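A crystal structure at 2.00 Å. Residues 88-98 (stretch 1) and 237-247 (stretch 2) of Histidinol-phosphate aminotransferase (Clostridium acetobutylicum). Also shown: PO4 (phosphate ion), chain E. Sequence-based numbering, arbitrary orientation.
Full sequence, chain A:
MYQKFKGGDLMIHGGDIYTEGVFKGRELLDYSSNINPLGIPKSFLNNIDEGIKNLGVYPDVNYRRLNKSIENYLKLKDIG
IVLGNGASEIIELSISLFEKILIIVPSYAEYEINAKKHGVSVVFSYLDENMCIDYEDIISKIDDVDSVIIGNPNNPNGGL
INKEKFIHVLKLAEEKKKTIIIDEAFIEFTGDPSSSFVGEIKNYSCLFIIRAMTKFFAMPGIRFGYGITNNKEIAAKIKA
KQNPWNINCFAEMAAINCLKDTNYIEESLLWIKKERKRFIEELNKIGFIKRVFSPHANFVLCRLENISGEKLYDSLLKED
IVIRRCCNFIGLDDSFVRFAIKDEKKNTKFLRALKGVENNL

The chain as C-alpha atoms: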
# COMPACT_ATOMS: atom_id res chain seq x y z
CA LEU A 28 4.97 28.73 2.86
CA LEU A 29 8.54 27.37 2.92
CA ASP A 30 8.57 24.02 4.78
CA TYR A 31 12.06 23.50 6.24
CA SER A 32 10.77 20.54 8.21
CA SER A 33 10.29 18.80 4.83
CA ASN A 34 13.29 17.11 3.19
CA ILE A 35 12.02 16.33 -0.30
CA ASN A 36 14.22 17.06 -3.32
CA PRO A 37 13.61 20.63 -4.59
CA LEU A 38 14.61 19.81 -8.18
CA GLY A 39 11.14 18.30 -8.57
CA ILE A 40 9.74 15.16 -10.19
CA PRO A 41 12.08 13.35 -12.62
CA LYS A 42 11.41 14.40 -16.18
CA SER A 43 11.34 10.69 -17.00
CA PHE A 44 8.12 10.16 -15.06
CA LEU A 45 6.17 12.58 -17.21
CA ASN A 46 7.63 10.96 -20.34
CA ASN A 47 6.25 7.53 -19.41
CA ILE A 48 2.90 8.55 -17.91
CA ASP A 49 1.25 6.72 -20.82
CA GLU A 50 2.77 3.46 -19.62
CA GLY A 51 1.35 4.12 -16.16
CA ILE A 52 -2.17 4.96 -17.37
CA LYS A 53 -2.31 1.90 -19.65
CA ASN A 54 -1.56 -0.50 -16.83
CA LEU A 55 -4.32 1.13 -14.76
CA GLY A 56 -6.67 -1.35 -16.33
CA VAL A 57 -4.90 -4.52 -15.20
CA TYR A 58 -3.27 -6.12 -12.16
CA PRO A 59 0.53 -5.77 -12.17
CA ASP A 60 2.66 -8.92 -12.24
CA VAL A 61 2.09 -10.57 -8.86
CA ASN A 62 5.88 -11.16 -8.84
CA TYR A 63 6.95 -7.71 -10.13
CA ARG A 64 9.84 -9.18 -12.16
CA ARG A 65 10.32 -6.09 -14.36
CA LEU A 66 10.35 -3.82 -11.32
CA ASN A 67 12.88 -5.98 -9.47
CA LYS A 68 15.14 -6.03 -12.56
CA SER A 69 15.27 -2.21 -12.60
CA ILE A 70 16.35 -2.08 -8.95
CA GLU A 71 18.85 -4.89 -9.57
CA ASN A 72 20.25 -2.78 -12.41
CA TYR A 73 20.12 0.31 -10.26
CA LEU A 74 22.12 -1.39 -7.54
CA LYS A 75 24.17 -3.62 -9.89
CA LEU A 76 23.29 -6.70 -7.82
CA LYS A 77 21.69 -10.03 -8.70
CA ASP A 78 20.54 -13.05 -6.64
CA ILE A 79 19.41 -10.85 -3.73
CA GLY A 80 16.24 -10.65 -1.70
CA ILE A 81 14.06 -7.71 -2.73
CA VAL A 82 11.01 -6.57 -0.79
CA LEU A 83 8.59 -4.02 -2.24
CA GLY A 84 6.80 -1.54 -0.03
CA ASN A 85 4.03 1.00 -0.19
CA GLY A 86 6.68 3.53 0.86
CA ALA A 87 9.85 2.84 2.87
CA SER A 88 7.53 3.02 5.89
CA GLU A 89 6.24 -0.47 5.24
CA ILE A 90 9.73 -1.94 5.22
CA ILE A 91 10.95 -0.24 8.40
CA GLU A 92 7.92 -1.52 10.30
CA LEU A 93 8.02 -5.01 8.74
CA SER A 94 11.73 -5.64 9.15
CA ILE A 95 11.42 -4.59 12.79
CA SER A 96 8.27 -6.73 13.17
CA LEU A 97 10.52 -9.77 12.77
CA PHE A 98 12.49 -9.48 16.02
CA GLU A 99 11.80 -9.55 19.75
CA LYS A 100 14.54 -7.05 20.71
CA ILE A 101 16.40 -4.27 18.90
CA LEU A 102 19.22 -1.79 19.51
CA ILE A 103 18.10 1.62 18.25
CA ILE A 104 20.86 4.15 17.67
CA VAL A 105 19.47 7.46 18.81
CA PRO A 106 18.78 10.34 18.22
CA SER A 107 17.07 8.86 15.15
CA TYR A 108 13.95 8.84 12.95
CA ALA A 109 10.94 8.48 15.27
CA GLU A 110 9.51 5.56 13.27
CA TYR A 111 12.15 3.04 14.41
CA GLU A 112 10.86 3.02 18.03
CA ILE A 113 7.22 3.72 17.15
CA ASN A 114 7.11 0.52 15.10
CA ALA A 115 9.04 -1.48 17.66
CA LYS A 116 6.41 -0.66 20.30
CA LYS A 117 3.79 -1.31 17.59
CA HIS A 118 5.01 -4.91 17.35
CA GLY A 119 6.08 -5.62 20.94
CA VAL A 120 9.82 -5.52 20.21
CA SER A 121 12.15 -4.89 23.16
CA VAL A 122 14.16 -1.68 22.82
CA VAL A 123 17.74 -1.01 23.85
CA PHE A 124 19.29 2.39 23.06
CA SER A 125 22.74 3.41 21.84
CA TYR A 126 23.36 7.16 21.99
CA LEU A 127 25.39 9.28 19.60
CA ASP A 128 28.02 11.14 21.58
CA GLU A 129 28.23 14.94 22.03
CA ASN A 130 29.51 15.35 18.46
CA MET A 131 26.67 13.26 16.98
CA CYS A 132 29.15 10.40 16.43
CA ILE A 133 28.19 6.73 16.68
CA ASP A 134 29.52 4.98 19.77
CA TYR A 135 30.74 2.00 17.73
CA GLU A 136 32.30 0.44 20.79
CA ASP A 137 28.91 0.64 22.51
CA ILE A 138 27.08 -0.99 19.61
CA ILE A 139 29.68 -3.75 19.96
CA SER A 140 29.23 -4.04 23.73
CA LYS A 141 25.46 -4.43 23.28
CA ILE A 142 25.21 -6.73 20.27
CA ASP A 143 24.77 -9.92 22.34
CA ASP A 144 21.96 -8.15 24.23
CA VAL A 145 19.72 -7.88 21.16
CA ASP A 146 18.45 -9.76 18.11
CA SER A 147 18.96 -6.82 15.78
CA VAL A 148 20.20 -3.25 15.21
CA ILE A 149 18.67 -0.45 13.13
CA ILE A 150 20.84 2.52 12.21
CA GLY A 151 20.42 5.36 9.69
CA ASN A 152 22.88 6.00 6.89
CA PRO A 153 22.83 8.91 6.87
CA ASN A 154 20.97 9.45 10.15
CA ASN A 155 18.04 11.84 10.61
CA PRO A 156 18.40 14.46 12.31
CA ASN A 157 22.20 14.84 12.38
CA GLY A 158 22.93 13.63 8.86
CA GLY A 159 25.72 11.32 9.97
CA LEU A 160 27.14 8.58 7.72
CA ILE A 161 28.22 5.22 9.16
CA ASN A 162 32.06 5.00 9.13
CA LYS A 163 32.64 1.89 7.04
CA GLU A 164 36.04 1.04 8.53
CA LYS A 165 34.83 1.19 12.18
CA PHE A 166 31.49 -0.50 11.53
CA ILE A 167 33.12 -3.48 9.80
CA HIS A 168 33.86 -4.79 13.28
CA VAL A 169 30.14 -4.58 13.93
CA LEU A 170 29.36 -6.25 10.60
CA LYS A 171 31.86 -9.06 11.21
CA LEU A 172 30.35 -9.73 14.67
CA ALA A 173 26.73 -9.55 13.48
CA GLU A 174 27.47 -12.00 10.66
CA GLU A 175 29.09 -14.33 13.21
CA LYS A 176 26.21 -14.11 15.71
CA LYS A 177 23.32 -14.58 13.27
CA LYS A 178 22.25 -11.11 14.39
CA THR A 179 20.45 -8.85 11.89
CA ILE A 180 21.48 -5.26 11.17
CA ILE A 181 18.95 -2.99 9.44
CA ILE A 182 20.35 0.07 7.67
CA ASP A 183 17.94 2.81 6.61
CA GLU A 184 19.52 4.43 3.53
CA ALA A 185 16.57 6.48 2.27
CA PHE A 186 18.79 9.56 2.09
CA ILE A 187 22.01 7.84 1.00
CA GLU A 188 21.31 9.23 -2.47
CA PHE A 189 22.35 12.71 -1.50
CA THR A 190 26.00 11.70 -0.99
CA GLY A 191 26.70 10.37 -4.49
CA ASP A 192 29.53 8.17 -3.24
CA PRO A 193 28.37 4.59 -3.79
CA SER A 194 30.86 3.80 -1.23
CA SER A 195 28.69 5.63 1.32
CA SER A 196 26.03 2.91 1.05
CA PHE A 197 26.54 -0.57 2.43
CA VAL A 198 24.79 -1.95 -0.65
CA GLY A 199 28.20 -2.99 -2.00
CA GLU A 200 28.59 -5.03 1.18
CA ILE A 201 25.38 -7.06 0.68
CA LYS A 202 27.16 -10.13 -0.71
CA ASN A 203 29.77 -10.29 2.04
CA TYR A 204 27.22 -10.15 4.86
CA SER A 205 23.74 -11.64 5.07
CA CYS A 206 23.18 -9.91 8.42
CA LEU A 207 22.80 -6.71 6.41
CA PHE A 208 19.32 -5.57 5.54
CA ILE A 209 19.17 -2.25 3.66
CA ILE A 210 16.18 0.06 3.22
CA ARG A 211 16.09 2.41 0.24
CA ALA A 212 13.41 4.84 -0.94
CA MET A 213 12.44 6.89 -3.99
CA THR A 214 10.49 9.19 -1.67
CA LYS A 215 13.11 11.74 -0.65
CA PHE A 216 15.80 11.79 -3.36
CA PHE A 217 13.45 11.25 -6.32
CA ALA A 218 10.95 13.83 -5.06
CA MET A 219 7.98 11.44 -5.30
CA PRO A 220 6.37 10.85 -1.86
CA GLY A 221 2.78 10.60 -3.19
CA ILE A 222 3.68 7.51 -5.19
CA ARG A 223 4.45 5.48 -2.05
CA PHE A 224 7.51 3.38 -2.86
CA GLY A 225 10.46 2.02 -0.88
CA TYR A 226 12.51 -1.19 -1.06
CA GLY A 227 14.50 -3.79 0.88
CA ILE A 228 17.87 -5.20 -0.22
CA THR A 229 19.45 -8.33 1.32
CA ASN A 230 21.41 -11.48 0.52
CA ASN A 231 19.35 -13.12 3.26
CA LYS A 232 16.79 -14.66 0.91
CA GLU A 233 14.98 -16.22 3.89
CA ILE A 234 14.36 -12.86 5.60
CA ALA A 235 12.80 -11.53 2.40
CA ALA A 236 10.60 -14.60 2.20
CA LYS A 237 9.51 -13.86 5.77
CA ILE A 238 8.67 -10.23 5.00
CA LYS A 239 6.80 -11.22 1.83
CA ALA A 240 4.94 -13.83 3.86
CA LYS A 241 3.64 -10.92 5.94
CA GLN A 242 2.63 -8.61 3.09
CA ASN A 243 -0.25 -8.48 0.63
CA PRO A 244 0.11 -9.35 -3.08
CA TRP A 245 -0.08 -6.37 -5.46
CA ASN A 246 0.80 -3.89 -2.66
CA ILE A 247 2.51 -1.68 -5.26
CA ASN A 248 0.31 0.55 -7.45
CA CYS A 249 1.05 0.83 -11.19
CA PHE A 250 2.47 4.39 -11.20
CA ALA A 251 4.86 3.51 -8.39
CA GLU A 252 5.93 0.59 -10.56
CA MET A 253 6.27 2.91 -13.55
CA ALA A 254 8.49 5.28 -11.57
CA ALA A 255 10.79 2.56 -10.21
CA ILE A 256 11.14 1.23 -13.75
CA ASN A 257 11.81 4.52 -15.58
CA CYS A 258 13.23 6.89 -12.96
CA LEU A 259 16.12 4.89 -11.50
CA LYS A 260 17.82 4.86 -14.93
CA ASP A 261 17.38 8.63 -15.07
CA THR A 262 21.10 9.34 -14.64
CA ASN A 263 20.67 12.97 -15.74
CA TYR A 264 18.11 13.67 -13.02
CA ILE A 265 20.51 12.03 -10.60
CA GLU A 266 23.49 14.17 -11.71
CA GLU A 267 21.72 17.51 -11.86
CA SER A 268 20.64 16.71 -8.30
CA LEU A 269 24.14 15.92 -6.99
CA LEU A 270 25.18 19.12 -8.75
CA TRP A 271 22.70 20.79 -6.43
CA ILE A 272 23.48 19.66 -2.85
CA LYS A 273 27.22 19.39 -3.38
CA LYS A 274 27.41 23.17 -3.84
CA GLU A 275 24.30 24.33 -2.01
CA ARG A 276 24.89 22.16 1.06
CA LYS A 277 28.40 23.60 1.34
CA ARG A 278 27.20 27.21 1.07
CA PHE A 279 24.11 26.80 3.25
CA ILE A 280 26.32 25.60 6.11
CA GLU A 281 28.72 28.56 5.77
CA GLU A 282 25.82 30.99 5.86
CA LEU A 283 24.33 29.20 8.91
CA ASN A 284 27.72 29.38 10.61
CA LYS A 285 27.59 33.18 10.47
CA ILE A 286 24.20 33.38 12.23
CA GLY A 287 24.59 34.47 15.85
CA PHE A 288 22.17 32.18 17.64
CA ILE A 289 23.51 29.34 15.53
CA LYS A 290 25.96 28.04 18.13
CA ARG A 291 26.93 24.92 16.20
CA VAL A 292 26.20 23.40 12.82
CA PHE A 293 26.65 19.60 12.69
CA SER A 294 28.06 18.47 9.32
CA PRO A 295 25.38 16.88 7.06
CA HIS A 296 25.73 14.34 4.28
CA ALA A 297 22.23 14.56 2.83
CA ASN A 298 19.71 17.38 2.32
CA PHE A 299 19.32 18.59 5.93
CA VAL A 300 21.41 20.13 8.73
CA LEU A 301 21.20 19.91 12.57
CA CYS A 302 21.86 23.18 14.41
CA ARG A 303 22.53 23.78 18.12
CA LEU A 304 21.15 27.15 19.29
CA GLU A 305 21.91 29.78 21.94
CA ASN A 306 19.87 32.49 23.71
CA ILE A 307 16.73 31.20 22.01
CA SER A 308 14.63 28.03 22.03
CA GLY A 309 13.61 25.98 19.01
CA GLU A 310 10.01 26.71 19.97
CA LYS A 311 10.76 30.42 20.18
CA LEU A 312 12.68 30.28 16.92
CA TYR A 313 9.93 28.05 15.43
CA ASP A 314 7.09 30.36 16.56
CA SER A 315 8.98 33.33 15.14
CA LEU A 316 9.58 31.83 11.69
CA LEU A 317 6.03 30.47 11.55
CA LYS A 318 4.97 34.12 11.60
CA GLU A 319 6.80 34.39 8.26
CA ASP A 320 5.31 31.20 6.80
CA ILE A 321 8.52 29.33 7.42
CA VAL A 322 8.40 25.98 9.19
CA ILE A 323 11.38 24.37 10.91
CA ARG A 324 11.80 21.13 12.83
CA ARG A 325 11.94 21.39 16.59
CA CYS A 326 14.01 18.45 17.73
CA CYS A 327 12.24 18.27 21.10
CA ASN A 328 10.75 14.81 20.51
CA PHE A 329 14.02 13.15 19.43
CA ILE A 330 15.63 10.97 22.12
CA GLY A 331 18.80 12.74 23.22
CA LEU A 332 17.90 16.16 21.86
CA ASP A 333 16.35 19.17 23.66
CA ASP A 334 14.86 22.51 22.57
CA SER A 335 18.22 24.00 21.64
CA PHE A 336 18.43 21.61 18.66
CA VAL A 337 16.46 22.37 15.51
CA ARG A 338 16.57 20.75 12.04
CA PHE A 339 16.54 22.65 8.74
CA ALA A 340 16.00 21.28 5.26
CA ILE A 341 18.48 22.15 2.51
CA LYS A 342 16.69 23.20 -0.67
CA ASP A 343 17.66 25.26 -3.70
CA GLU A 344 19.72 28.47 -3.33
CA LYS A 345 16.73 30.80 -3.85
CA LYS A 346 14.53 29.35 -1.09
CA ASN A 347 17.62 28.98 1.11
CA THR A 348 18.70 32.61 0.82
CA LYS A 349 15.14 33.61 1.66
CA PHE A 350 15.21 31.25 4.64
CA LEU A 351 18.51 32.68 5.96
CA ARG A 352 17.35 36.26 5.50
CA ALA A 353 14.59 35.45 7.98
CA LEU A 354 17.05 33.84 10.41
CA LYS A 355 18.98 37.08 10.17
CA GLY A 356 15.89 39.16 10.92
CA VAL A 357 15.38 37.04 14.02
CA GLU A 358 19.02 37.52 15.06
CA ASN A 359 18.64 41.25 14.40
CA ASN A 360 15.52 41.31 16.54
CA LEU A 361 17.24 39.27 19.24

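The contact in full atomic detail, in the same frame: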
# COMPACT_ATOMS: atom_id res chain seq x y z
N SER A 88 8.20 3.22 4.62
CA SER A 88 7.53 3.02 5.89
C SER A 88 7.21 1.56 6.14
O SER A 88 7.40 1.04 7.24
CB SER A 88 6.23 3.81 5.94
OG SER A 88 6.43 5.15 5.53
N GLU A 89 6.71 0.89 5.10
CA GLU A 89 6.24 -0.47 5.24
C GLU A 89 7.40 -1.39 5.62
O GLU A 89 7.25 -2.32 6.41
CB GLU A 89 5.56 -0.94 3.93
CG GLU A 89 4.62 -2.15 4.08
CD GLU A 89 4.06 -2.68 2.75
OE1 GLU A 89 4.16 -1.98 1.72
OE2 GLU A 89 3.50 -3.80 2.73
N ILE A 90 8.57 -1.08 5.07
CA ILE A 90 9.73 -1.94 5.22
C ILE A 90 10.40 -1.78 6.58
O ILE A 90 10.83 -2.76 7.19
CB ILE A 90 10.74 -1.68 4.09
CG1 ILE A 90 10.04 -1.87 2.74
CG2 ILE A 90 11.96 -2.59 4.20
CD1 ILE A 90 10.72 -1.14 1.64
N ILE A 91 10.46 -0.53 7.06
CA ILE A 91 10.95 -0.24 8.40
C ILE A 91 10.13 -0.99 9.45
O ILE A 91 10.68 -1.74 10.27
CB ILE A 91 10.87 1.27 8.69
CG1 ILE A 91 11.79 2.04 7.74
CG2 ILE A 91 11.22 1.56 10.15
CD1 ILE A 91 11.66 3.55 7.84
N GLU A 92 8.81 -0.80 9.41
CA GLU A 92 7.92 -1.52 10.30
C GLU A 92 8.10 -3.03 10.20
O GLU A 92 8.32 -3.70 11.20
CB GLU A 92 6.45 -1.16 10.03
CG GLU A 92 5.46 -2.10 10.69
CD GLU A 92 4.04 -1.58 10.67
OE1 GLU A 92 3.87 -0.35 10.79
OE2 GLU A 92 3.10 -2.39 10.52
N LEU A 93 8.00 -3.56 8.97
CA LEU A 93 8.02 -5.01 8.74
C LEU A 93 9.32 -5.68 9.14
O LEU A 93 9.31 -6.76 9.74
CB LEU A 93 7.71 -5.33 7.28
CG LEU A 93 6.24 -5.24 6.88
CD1 LEU A 93 6.13 -5.32 5.39
CD2 LEU A 93 5.42 -6.34 7.54
N SER A 94 10.44 -5.06 8.79
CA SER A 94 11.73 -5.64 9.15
C SER A 94 11.91 -5.65 10.67
O SER A 94 12.52 -6.55 11.24
CB SER A 94 12.88 -4.90 8.46
OG SER A 94 12.83 -3.51 8.72
N ILE A 95 11.33 -4.66 11.34
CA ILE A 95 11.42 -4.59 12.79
C ILE A 95 10.40 -5.54 13.43
O ILE A 95 10.59 -6.02 14.55
CB ILE A 95 11.24 -3.14 13.30
CG1 ILE A 95 12.44 -2.27 12.90
CG2 ILE A 95 11.04 -3.10 14.82
CD1 ILE A 95 12.23 -0.78 13.14
N SER A 96 9.32 -5.82 12.70
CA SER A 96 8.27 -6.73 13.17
C SER A 96 8.79 -8.15 13.36
O SER A 96 8.13 -8.97 13.99
CB SER A 96 7.08 -6.74 12.21
OG SER A 96 7.33 -7.54 11.06
N LEU A 97 9.98 -8.42 12.82
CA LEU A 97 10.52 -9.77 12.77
C LEU A 97 11.24 -10.17 14.05
O LEU A 97 11.43 -11.36 14.31
CB LEU A 97 11.51 -9.89 11.61
CG LEU A 97 11.02 -9.45 10.24
CD1 LEU A 97 11.98 -9.93 9.17
CD2 LEU A 97 9.59 -9.97 9.99
N PHE A 98 11.65 -9.19 14.85
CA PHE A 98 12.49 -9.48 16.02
C PHE A 98 11.81 -9.16 17.33
O PHE A 98 10.83 -8.43 17.37
CB PHE A 98 13.82 -8.73 15.90
CG PHE A 98 14.41 -8.81 14.54
CD1 PHE A 98 15.02 -9.97 14.11
CD2 PHE A 98 14.31 -7.74 13.67
CE1 PHE A 98 15.55 -10.05 12.84
CE2 PHE A 98 14.84 -7.81 12.41
CZ PHE A 98 15.46 -8.97 11.98
N LYS A 237 10.29 -14.09 4.55
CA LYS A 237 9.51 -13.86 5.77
C LYS A 237 8.73 -12.54 5.74
O LYS A 237 7.62 -12.44 6.29
CB LYS A 237 10.44 -13.91 6.99
CG LYS A 237 11.11 -15.25 7.24
CD LYS A 237 12.15 -15.12 8.34
CE LYS A 237 12.78 -16.45 8.70
NZ LYS A 237 13.78 -16.31 9.79
N ILE A 238 9.32 -11.52 5.12
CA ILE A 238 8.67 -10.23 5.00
C ILE A 238 7.56 -10.27 3.96
O ILE A 238 6.52 -9.64 4.13
CB ILE A 238 9.68 -9.12 4.66
CG1 ILE A 238 10.63 -8.91 5.84
CG2 ILE A 238 8.94 -7.85 4.34
CD1 ILE A 238 11.86 -8.13 5.50
N LYS A 239 7.80 -11.03 2.89
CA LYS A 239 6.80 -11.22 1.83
C LYS A 239 5.63 -11.99 2.40
O LYS A 239 4.47 -11.65 2.17
CB LYS A 239 7.41 -11.96 0.65
CG LYS A 239 6.92 -11.50 -0.72
CD LYS A 239 7.99 -11.78 -1.77
CE LYS A 239 9.31 -11.08 -1.41
NZ LYS A 239 10.50 -11.64 -2.12
N ALA A 240 5.95 -13.03 3.17
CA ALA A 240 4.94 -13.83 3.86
C ALA A 240 3.99 -12.98 4.70
O ALA A 240 2.85 -13.36 4.95
CB ALA A 240 5.61 -14.87 4.74
N LYS A 241 4.46 -11.81 5.12
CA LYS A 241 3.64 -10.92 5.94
C LYS A 241 2.78 -9.98 5.09
O LYS A 241 1.69 -9.58 5.50
CB LYS A 241 4.53 -10.13 6.91
CG LYS A 241 5.28 -11.00 7.90
CD LYS A 241 5.79 -10.20 9.08
CE LYS A 241 6.17 -11.11 10.23
NZ LYS A 241 6.48 -10.38 11.48
N GLN A 242 3.27 -9.64 3.90
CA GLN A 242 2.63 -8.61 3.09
C GLN A 242 1.38 -9.07 2.35
O GLN A 242 0.88 -10.18 2.53
CB GLN A 242 3.62 -8.05 2.07
CG GLN A 242 4.83 -7.40 2.69
CD GLN A 242 5.75 -6.81 1.65
OE1 GLN A 242 5.65 -5.64 1.32
NE2 GLN A 242 6.65 -7.64 1.11
N ASN A 243 0.88 -8.18 1.50
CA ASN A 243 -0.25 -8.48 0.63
C ASN A 243 0.15 -8.35 -0.83
O ASN A 243 0.76 -7.35 -1.23
CB ASN A 243 -1.41 -7.54 0.96
CG ASN A 243 -2.74 -8.11 0.56
OD1 ASN A 243 -3.44 -7.55 -0.28
ND2 ASN A 243 -3.11 -9.24 1.16
N PRO A 244 -0.18 -9.36 -1.64
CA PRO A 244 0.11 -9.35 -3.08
C PRO A 244 -0.45 -8.08 -3.74
O PRO A 244 -1.38 -7.48 -3.21
CB PRO A 244 -0.63 -10.58 -3.59
CG PRO A 244 -0.64 -11.50 -2.41
CD PRO A 244 -0.82 -10.62 -1.22
N TRP A 245 0.15 -7.68 -4.86
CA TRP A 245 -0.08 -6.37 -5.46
C TRP A 245 -0.12 -5.15 -4.51
O TRP A 245 -0.97 -4.28 -4.67
CB TRP A 245 -1.35 -6.40 -6.31
CG TRP A 245 -1.37 -7.53 -7.27
CD1 TRP A 245 -0.66 -7.65 -8.42
CD2 TRP A 245 -2.16 -8.72 -7.16
NE1 TRP A 245 -0.95 -8.84 -9.04
CE2 TRP A 245 -1.88 -9.52 -8.28
CE3 TRP A 245 -3.09 -9.19 -6.22
CZ2 TRP A 245 -2.48 -10.76 -8.49
CZ3 TRP A 245 -3.68 -10.43 -6.43
CH2 TRP A 245 -3.37 -11.19 -7.55
N ASN A 246 0.79 -5.06 -3.55
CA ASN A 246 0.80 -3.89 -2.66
C ASN A 246 1.36 -2.63 -3.32
O ASN A 246 1.35 -1.54 -2.73
CB ASN A 246 1.60 -4.19 -1.38
CG ASN A 246 3.07 -4.43 -1.66
OD1 ASN A 246 3.44 -5.07 -2.65
ND2 ASN A 246 3.92 -3.91 -0.79
N ILE A 247 1.85 -2.77 -4.55
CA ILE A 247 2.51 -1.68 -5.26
C ILE A 247 1.65 -1.21 -6.43
O ILE A 247 1.48 -1.94 -7.40
CB ILE A 247 3.89 -2.12 -5.80
CG1 ILE A 247 4.75 -2.70 -4.67
CG2 ILE A 247 4.62 -0.99 -6.51
CD1 ILE A 247 4.83 -1.81 -3.46
P PO4 E . 8.29 6.86 2.98
O1 PO4 E . 7.28 5.81 3.38
O2 PO4 E . 9.28 6.29 2.02
O3 PO4 E . 7.61 8.02 2.29
O4 PO4 E . 9.01 7.32 4.22

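What does the start of the first stretch contribute? Ser88 lies out of reach of the second stretch and turns instead to the phosphate ion: its backbone N donates a hydrogen bond to phosphate O1 at 3.0 Å, and its OG donates a very short one, 2.4 Å, to the same oxygen. The contact proper begins one residue later. Glu89 points its CA-to-CB bond toward the second stretch and, with chi1 and chi2 both t, extends far enough for OE1 to accept a hydrogen bond from Asn246 ND2 at 3.2 Å. A carboxylate suits this place because its oxygen accepts a hydrogen bond from the amide NH2, and Asn246, largely buried, gains a partner for its polar end. Glu89 OE2 lies 3.2 Å from Gln242 OE1, a pairing that would make better sense with the Gln242 amide turned over.

How is the middle of the stretch packed? Leu93 follows Glu89 by about one helical turn, with Leu93 N bonded to Glu89 O at 2.9 Å, and the CA-to-CB bonds of both point toward the second stretch. The two backbones come nearest here, with Leu93 CA 6.5 Å from Ile238 CA. Leu93 CD1 meets Ile238 CG2 at 3.9 Å and the aliphatic Gln242 CG at 3.6 Å, while its CD2 lies 3.9 Å from Lys241 CB. A branched, apolar side chain thus touches three neighbours at once, two of them through the carbon portions of polar residues.

Why can the next residue be a serine? The CA-to-CB bond of Ser94 points away from the second stretch, and its hydroxyl is used within its own helix, OG donating to Ile90 O at 2.6 Å. What faces Ile238 is carbon: Ser94 CA lies 4.4 Å from Ile238 CD1, a loose approach.

What closes the contact at the far end? Ser96 OG donates to Leu93 O at 2.5 Å and accepts a hydrogen bond from Lys241 NZ at 3.0 Å, so one small hydroxyl links the two stretches while bound to its own backbone. Lys241 reaches it with chi2, chi3 and chi4 all t, its long chain laid past Leu93. Leu97, within the type I turn from Ile95 to Phe98, then packs CD1 against Ile238 CG1 at 3.7 Å and brings CD2 within 3.5 Å of Lys241 NZ. Ile238 is therefore held between Leu93 and Leu97, and the whole contact buries 441 Å², counting both sides.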